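Local coordinates for COMPASS component SPP1 (Saccharomyces cerevisiae S288c, PDB 6J2P), which recognises the methylated tail of histone H3 through its PHD finger, as a subunit of the Set1C/COMPASS methyltransferase complex, at residues Gln59-Leu63 and Cys101-Cys105; Asp62-Tyr68 and Pro88-Arg94. One frame throughout, in Å; residues are numbered along the deposited sequence.

Contact 1 of 2, residues Gln59-Leu63 and Cys101-Cys105. With ZN (zinc ion), chain J.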
loop_
_atom_site.group_PDB
_atom_site.type_symbol
_atom_site.label_atom_id
_atom_site.label_comp_id
_atom_site.label_asym_id
_atom_site.label_seq_id
_atom_site.Cartn_x
_atom_site.Cartn_y
_atom_site.Cartn_z
ATOM N N GLN A 59 -5.449 -3.173 -7.865
ATOM C CA GLN A 59 -6.260 -1.972 -8.031
ATOM C C GLN A 59 -6.245 -1.083 -6.794
ATOM O O GLN A 59 -6.519 0.118 -6.906
ATOM C CB GLN A 59 -7.698 -2.357 -8.385
ATOM C CG GLN A 59 -8.249 -3.524 -7.585
ATOM C CD GLN A 59 -9.692 -3.835 -7.932
ATOM O OE1 GLN A 59 -10.267 -3.230 -8.840
ATOM N NE2 GLN A 59 -10.288 -4.778 -7.209
ATOM N N PHE A 60 -5.932 -1.637 -5.624
ATOM C CA PHE A 60 -5.757 -0.843 -4.407
ATOM C C PHE A 60 -4.388 -0.176 -4.349
ATOM O O PHE A 60 -3.793 -0.057 -3.275
ATOM C CB PHE A 60 -5.978 -1.721 -3.176
ATOM C CG PHE A 60 -7.313 -2.413 -3.145
ATOM C CD1 PHE A 60 -8.392 -1.920 -3.863
ATOM C CD2 PHE A 60 -7.491 -3.556 -2.380
ATOM C CE1 PHE A 60 -9.618 -2.559 -3.829
ATOM C CE2 PHE A 60 -8.716 -4.200 -2.339
ATOM C CZ PHE A 60 -9.781 -3.700 -3.065
ATOM N N LYS A 61 -3.876 0.270 -5.498
ATOM C CA LYS A 61 -2.494 0.731 -5.585
ATOM C C LYS A 61 -2.267 1.996 -4.767
ATOM O O LYS A 61 -1.229 2.139 -4.109
ATOM C CB LYS A 61 -2.122 0.963 -7.050
ATOM C CG LYS A 61 -0.687 1.408 -7.282
ATOM C CD LYS A 61 -0.566 2.234 -8.559
ATOM C CE LYS A 61 -1.407 1.654 -9.694
ATOM N NZ LYS A 61 -0.997 0.270 -10.071
ATOM N N ASP A 62 -3.222 2.925 -4.793
ATOM C CA ASP A 62 -3.067 4.216 -4.135
ATOM C C ASP A 62 -3.995 4.372 -2.937
ATOM O O ASP A 62 -4.292 5.500 -2.530
ATOM C CB ASP A 62 -3.289 5.347 -5.141
ATOM C CG ASP A 62 -2.527 5.131 -6.441
ATOM O OD1 ASP A 62 -1.278 5.089 -6.398
ATOM O OD2 ASP A 62 -3.177 5.001 -7.502
ATOM N N LEU A 63 -4.453 3.263 -2.359
ATOM C CA LEU A 63 -5.331 3.285 -1.198
ATOM C C LEU A 63 -4.605 2.936 0.096
ATOM O O LEU A 63 -5.258 2.671 1.109
ATOM C CB LEU A 63 -6.507 2.330 -1.413
ATOM C CG LEU A 63 -7.527 2.819 -2.440
ATOM C CD1 LEU A 63 -8.638 1.797 -2.652
ATOM C CD2 LEU A 63 -8.096 4.161 -2.008
ATOM N N CYS A 101 -14.290 4.212 -9.092
ATOM C CA CYS A 101 -12.992 4.782 -8.762
ATOM C C CYS A 101 -12.309 3.988 -7.657
ATOM O O CYS A 101 -12.962 3.461 -6.754
ATOM C CB CYS A 101 -13.155 6.241 -8.333
ATOM S SG CYS A 101 -11.715 7.277 -8.665
ATOM N N TYR A 102 -10.980 3.901 -7.732
ATOM C CA TYR A 102 -10.185 3.282 -6.677
ATOM C C TYR A 102 -9.048 4.203 -6.248
ATOM O O TYR A 102 -7.982 3.738 -5.833
ATOM C CB TYR A 102 -9.652 1.917 -7.114
ATOM C CG TYR A 102 -10.733 0.863 -7.209
ATOM C CD1 TYR A 102 -11.171 0.184 -6.078
ATOM C CD2 TYR A 102 -11.328 0.559 -8.428
ATOM C CE1 TYR A 102 -12.167 -0.777 -6.161
ATOM C CE2 TYR A 102 -12.324 -0.397 -8.521
ATOM C CZ TYR A 102 -12.740 -1.061 -7.386
ATOM O OH TYR A 102 -13.729 -2.012 -7.481
ATOM N N LYS A 103 -9.268 5.526 -6.350
ATOM C CA LYS A 103 -8.417 6.634 -5.952
ATOM C C LYS A 103 -8.785 7.110 -4.550
ATOM O O LYS A 103 -9.954 7.053 -4.154
ATOM C CB LYS A 103 -8.553 7.798 -6.942
ATOM C CG LYS A 103 -7.373 7.958 -7.898
ATOM C CD LYS A 103 -7.166 6.708 -8.743
ATOM C CE LYS A 103 -8.322 6.484 -9.702
ATOM N NZ LYS A 103 -8.318 5.100 -10.259
ATOM N N PRO A 104 -7.816 7.578 -3.768
ATOM C CA PRO A 104 -8.120 7.996 -2.395
ATOM C C PRO A 104 -8.919 9.289 -2.357
ATOM O O PRO A 104 -8.799 10.149 -3.232
ATOM C CB PRO A 104 -6.734 8.185 -1.768
ATOM C CG PRO A 104 -5.848 8.507 -2.921
ATOM C CD PRO A 104 -6.384 7.723 -4.088
ATOM N N CYS A 105 -9.743 9.416 -1.318
ATOM C CA CYS A 105 -10.534 10.623 -1.120
ATOM C C CYS A 105 -9.637 11.814 -0.788
ATOM O O CYS A 105 -8.491 11.664 -0.355
ATOM C CB CYS A 105 -11.547 10.428 0.010
ATOM S SG CYS A 105 -12.981 9.409 -0.387
HETATM ZN ZN ZN J . -13.132 9.086 -7.765
#

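Contact 2 of 2, residues Asp62-Tyr68 and Pro88-Arg94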
loop_
_atom_site.group_PDB
_atom_site.type_symbol
_atom_site.label_atom_id
_atom_site.label_comp_id
_atom_site.label_asym_id
_atom_site.label_seq_id
_atom_site.Cartn_x
_atom_site.Cartn_y
_atom_site.Cartn_z
ATOM N N ASP A 62 -3.222 2.925 -4.793
ATOM C CA ASP A 62 -3.067 4.216 -4.135
ATOM C C ASP A 62 -3.995 4.372 -2.937
ATOM O O ASP A 62 -4.292 5.500 -2.530
ATOM C CB ASP A 62 -3.289 5.347 -5.141
ATOM C CG ASP A 62 -2.527 5.131 -6.441
ATOM O OD1 ASP A 62 -1.278 5.089 -6.398
ATOM O OD2 ASP A 62 -3.177 5.001 -7.502
ATOM N N LEU A 63 -4.453 3.263 -2.359
ATOM C CA LEU A 63 -5.331 3.285 -1.198
ATOM C C LEU A 63 -4.605 2.936 0.096
ATOM O O LEU A 63 -5.258 2.671 1.109
ATOM C CB LEU A 63 -6.507 2.330 -1.413
ATOM C CG LEU A 63 -7.527 2.819 -2.440
ATOM C CD1 LEU A 63 -8.638 1.797 -2.652
ATOM C CD2 LEU A 63 -8.096 4.161 -2.008
ATOM N N VAL A 64 -3.275 2.935 0.083
ATOM C CA VAL A 64 -2.466 2.611 1.253
ATOM C C VAL A 64 -1.832 3.900 1.758
ATOM O O VAL A 64 -1.142 4.597 1.004
ATOM C CB VAL A 64 -1.392 1.563 0.926
ATOM C CG1 VAL A 64 -0.395 1.453 2.069
ATOM C CG2 VAL A 64 -2.031 0.219 0.638
ATOM N N PHE A 65 -2.066 4.219 3.032
ATOM C CA PHE A 65 -1.417 5.382 3.628
ATOM C C PHE A 65 -0.022 5.034 4.131
ATOM O O PHE A 65 0.950 5.732 3.824
ATOM C CB PHE A 65 -2.274 5.945 4.764
ATOM C CG PHE A 65 -1.694 7.178 5.404
ATOM C CD1 PHE A 65 -1.659 8.381 4.716
ATOM C CD2 PHE A 65 -1.179 7.132 6.690
ATOM C CE1 PHE A 65 -1.124 9.514 5.301
ATOM C CE2 PHE A 65 -0.644 8.261 7.279
ATOM C CZ PHE A 65 -0.615 9.455 6.584
ATOM N N SER A 66 0.093 3.958 4.906
ATOM C CA SER A 66 1.382 3.480 5.390
ATOM C C SER A 66 1.311 1.967 5.514
ATOM O O SER A 66 0.376 1.435 6.122
ATOM C CB SER A 66 1.747 4.115 6.736
ATOM O OG SER A 66 0.706 3.944 7.683
ATOM N N PHE A 67 2.289 1.281 4.937
ATOM C CA PHE A 67 2.306 -0.172 4.915
ATOM C C PHE A 67 3.324 -0.707 5.914
ATOM O O PHE A 67 4.405 -0.136 6.087
ATOM C CB PHE A 67 2.628 -0.692 3.513
ATOM C CG PHE A 67 2.855 -2.174 3.454
ATOM C CD1 PHE A 67 1.789 -3.056 3.517
ATOM C CD2 PHE A 67 4.138 -2.686 3.341
ATOM C CE1 PHE A 67 1.996 -4.424 3.465
ATOM C CE2 PHE A 67 4.352 -4.050 3.290
ATOM C CZ PHE A 67 3.279 -4.921 3.354
ATOM N N TYR A 68 2.964 -1.808 6.569
ATOM C CA TYR A 68 3.851 -2.502 7.495
ATOM C C TYR A 68 3.801 -3.987 7.178
ATOM O O TYR A 68 2.727 -4.598 7.221
ATOM C CB TYR A 68 3.453 -2.233 8.949
ATOM C CG TYR A 68 3.836 -0.850 9.423
ATOM C CD1 TYR A 68 5.159 -0.539 9.715
ATOM C CD2 TYR A 68 2.881 0.148 9.567
ATOM C CE1 TYR A 68 5.519 0.725 10.144
ATOM C CE2 TYR A 68 3.232 1.416 9.996
ATOM C CZ TYR A 68 4.553 1.698 10.283
ATOM O OH TYR A 68 4.913 2.957 10.709
ATOM N N PRO A 88 3.248 -1.676 14.958
ATOM C CA PRO A 88 2.685 -0.920 13.836
ATOM C C PRO A 88 1.715 -1.765 13.031
ATOM O O PRO A 88 1.861 -2.985 12.915
ATOM C CB PRO A 88 3.919 -0.548 13.009
ATOM C CG PRO A 88 4.894 -1.645 13.299
ATOM C CD PRO A 88 4.661 -2.031 14.737
ATOM N N LYS A 89 0.711 -1.096 12.470
ATOM C CA LYS A 89 -0.321 -1.742 11.675
ATOM C C LYS A 89 -0.507 -0.976 10.374
ATOM O O LYS A 89 -0.383 0.252 10.346
ATOM C CB LYS A 89 -1.648 -1.812 12.442
ATOM C CG LYS A 89 -2.668 -2.764 11.844
ATOM C CD LYS A 89 -3.837 -2.979 12.794
ATOM C CE LYS A 89 -4.488 -1.661 13.186
ATOM N NZ LYS A 89 -5.655 -1.859 14.087
ATOM N N THR A 90 -0.799 -1.705 9.300
ATOM C CA THR A 90 -1.009 -1.071 8.005
ATOM C C THR A 90 -2.279 -0.229 8.030
ATOM O O THR A 90 -3.352 -0.710 8.407
ATOM C CB THR A 90 -1.096 -2.122 6.901
ATOM O OG1 THR A 90 0.183 -2.745 6.730
ATOM C CG2 THR A 90 -1.518 -1.479 5.591
ATOM N N LEU A 91 -2.152 1.034 7.634
ATOM C CA LEU A 91 -3.280 1.951 7.562
ATOM C C LEU A 91 -3.719 2.120 6.113
ATOM O O LEU A 91 -2.888 2.276 5.213
ATOM C CB LEU A 91 -2.916 3.311 8.160
ATOM C CG LEU A 91 -2.557 3.325 9.646
ATOM C CD1 LEU A 91 -1.942 4.661 10.038
ATOM C CD2 LEU A 91 -3.784 3.026 10.492
ATOM N N TRP A 92 -5.030 2.093 5.894
ATOM C CA TRP A 92 -5.608 2.201 4.564
ATOM C C TRP A 92 -6.320 3.537 4.399
ATOM O O TRP A 92 -6.987 4.016 5.321
ATOM C CB TRP A 92 -6.585 1.053 4.301
ATOM C CG TRP A 92 -5.925 -0.287 4.297
ATOM C CD1 TRP A 92 -5.645 -1.066 5.382
ATOM C CD2 TRP A 92 -5.457 -1.008 3.153
ATOM N NE1 TRP A 92 -5.032 -2.230 4.983
ATOM C CE2 TRP A 92 -4.904 -2.218 3.619
ATOM C CE3 TRP A 92 -5.450 -0.748 1.779
ATOM C CZ2 TRP A 92 -4.349 -3.165 2.761
ATOM C CZ3 TRP A 92 -4.904 -1.692 0.929
ATOM C CH2 TRP A 92 -4.360 -2.884 1.423
ATOM N N LYS A 93 -6.176 4.133 3.217
ATOM C CA LYS A 93 -6.865 5.375 2.906
ATOM C C LYS A 93 -8.353 5.116 2.672
ATOM O O LYS A 93 -8.817 3.975 2.604
ATOM C CB LYS A 93 -6.239 6.043 1.682
ATOM C CG LYS A 93 -4.794 6.477 1.886
ATOM C CD LYS A 93 -4.260 7.217 0.675
ATOM C CE LYS A 93 -2.829 7.672 0.892
ATOM N NZ LYS A 93 -2.298 8.396 -0.297
ATOM N N ARG A 94 -9.108 6.205 2.553
ATOM C CA ARG A 94 -10.546 6.144 2.318
ATOM C C ARG A 94 -10.804 6.297 0.823
ATOM O O ARG A 94 -10.511 7.348 0.242
ATOM C CB ARG A 94 -11.271 7.229 3.114
ATOM C CG ARG A 94 -12.791 7.083 3.166
ATOM C CD ARG A 94 -13.399 8.160 4.049
ATOM N NE ARG A 94 -13.051 9.494 3.568
ATOM C CZ ARG A 94 -12.328 10.375 4.252
ATOM N NH1 ARG A 94 -11.867 10.066 5.457
ATOM N NH2 ARG A 94 -12.060 11.564 3.728
#

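Contact 1 of 2, residues Gln59-Leu63 and Cys101-Cys105
Y102 lies against Q59 and F60, joining the non-conventional C3H zinc finger to the PHD finger where the PHD chain makes a type I beta turn from F60 to L63. The Y102 side chain runs outward from CB, 3.6 Å from the backbone O of Q59. CG stands anti to the carbonyl carbon (chi1 -71°), which directs the ring along Q59 and F60. CD1 then meets CE1 of F60 at 3.9 Å; seen from F60, the tyrosine comes in at the ring edge, near its plane. On the far half, CE2 of Y102 is 3.5 Å from OE1 of Q59, which lies over one face of the tyrosine and is displaced toward the rim. The glutamine reaches this place because CG sits between N and the carbonyl carbon (chi1 42°) and the chain is extended beyond it; its amide plane is inclined 37° to the ring. At the tip, OH of Y102 is 3.9 Å from the same OE1.

A second patch is built on the neighbouring residues. CG of L63 approaches the carbonyl O of Y102 at 3.5 Å, and CG and CD of the P104 ring pack against the carbonyl O of D62, CG at 3.4 Å. Next in the chain to Y102, C101 binds zinc through SG at 2.5 Å, with C96, C112 and H116 completing the site. Since the two segments share neither a hydrogen bond nor a salt bridge, their cohesion rests on van der Waals packing of rings, aliphatic carbons and the Q59 amide, much of it against carbonyl oxygens.

Contact 2 of 2, residues Asp62-Tyr68 and Pro88-Arg94
V64 and W92 form the apolar centre of a short antiparallel two-strand sheet carrying a classic beta bulge, in which F65 and S66 both face L91. V64 CG2 rests 3.5 Å from CZ3 of W92, approaching the indole obliquely. CG2 stands anti to the valine's carbonyl carbon, the position that brings this methyl to the tryptophan. V64 also packs on an apolar side chain of the bound peptide and hydrogen-bonds to it through its backbone, so this strand of the PHD finger is part of the histone-binding surface.

Farther along, P88 CB sits 3.3 Å from the centroid of the Y68 ring and only 4° off its normal, a CH-pi contact over the middle of the face, while the carbonyl O of K89 meets the ring's edge. With the Y68 ring cut back to an alanine here, P88 CB is likely to lose the aromatic face it packs on, opening a gap between the two segments at this end. Toward the other end, the extended K93 chain crosses F65 at about a right angle, with its CE at the phenylalanine ring edge.

The polar frame is mainly backbone. At the bulge, L91 O accepts F65 N at 3.0 Å and, more weakly, S66 N at 3.4 Å, while L91 N returns a 3.0 Å bond to S66 O, and K93 N donates to L63 O at 2.7 Å. Beyond the paired strands a side chain takes over: Y68 N donates to OG1 of T90 at 2.9 Å.

How the contacts relate
Contacts 1 and 2 have centres 11 Å apart and share D62 and L63, each pairing this part of the PHD finger with a different portion of the C3H region. They also meet directly: C105 N lies 2.7 Å from R94 O, a probable hydrogen bond, P104 CB packs 3.6 Å from K93 CD, and F60 CB is 4.2 Å from W92 CZ3. Together they span the two fingers. Segment 101-105 carries C101, a ligand of the C3H zinc, whereas the Y68 side chain of contact 2 lies about 6 Å, nearest atom to metal, from a PHD zinc. K61, in segment 59-63 but turned from 101-105, packs on the bound peptide; four residues of contact 2 lie within its reach, V64 through backbone bonds.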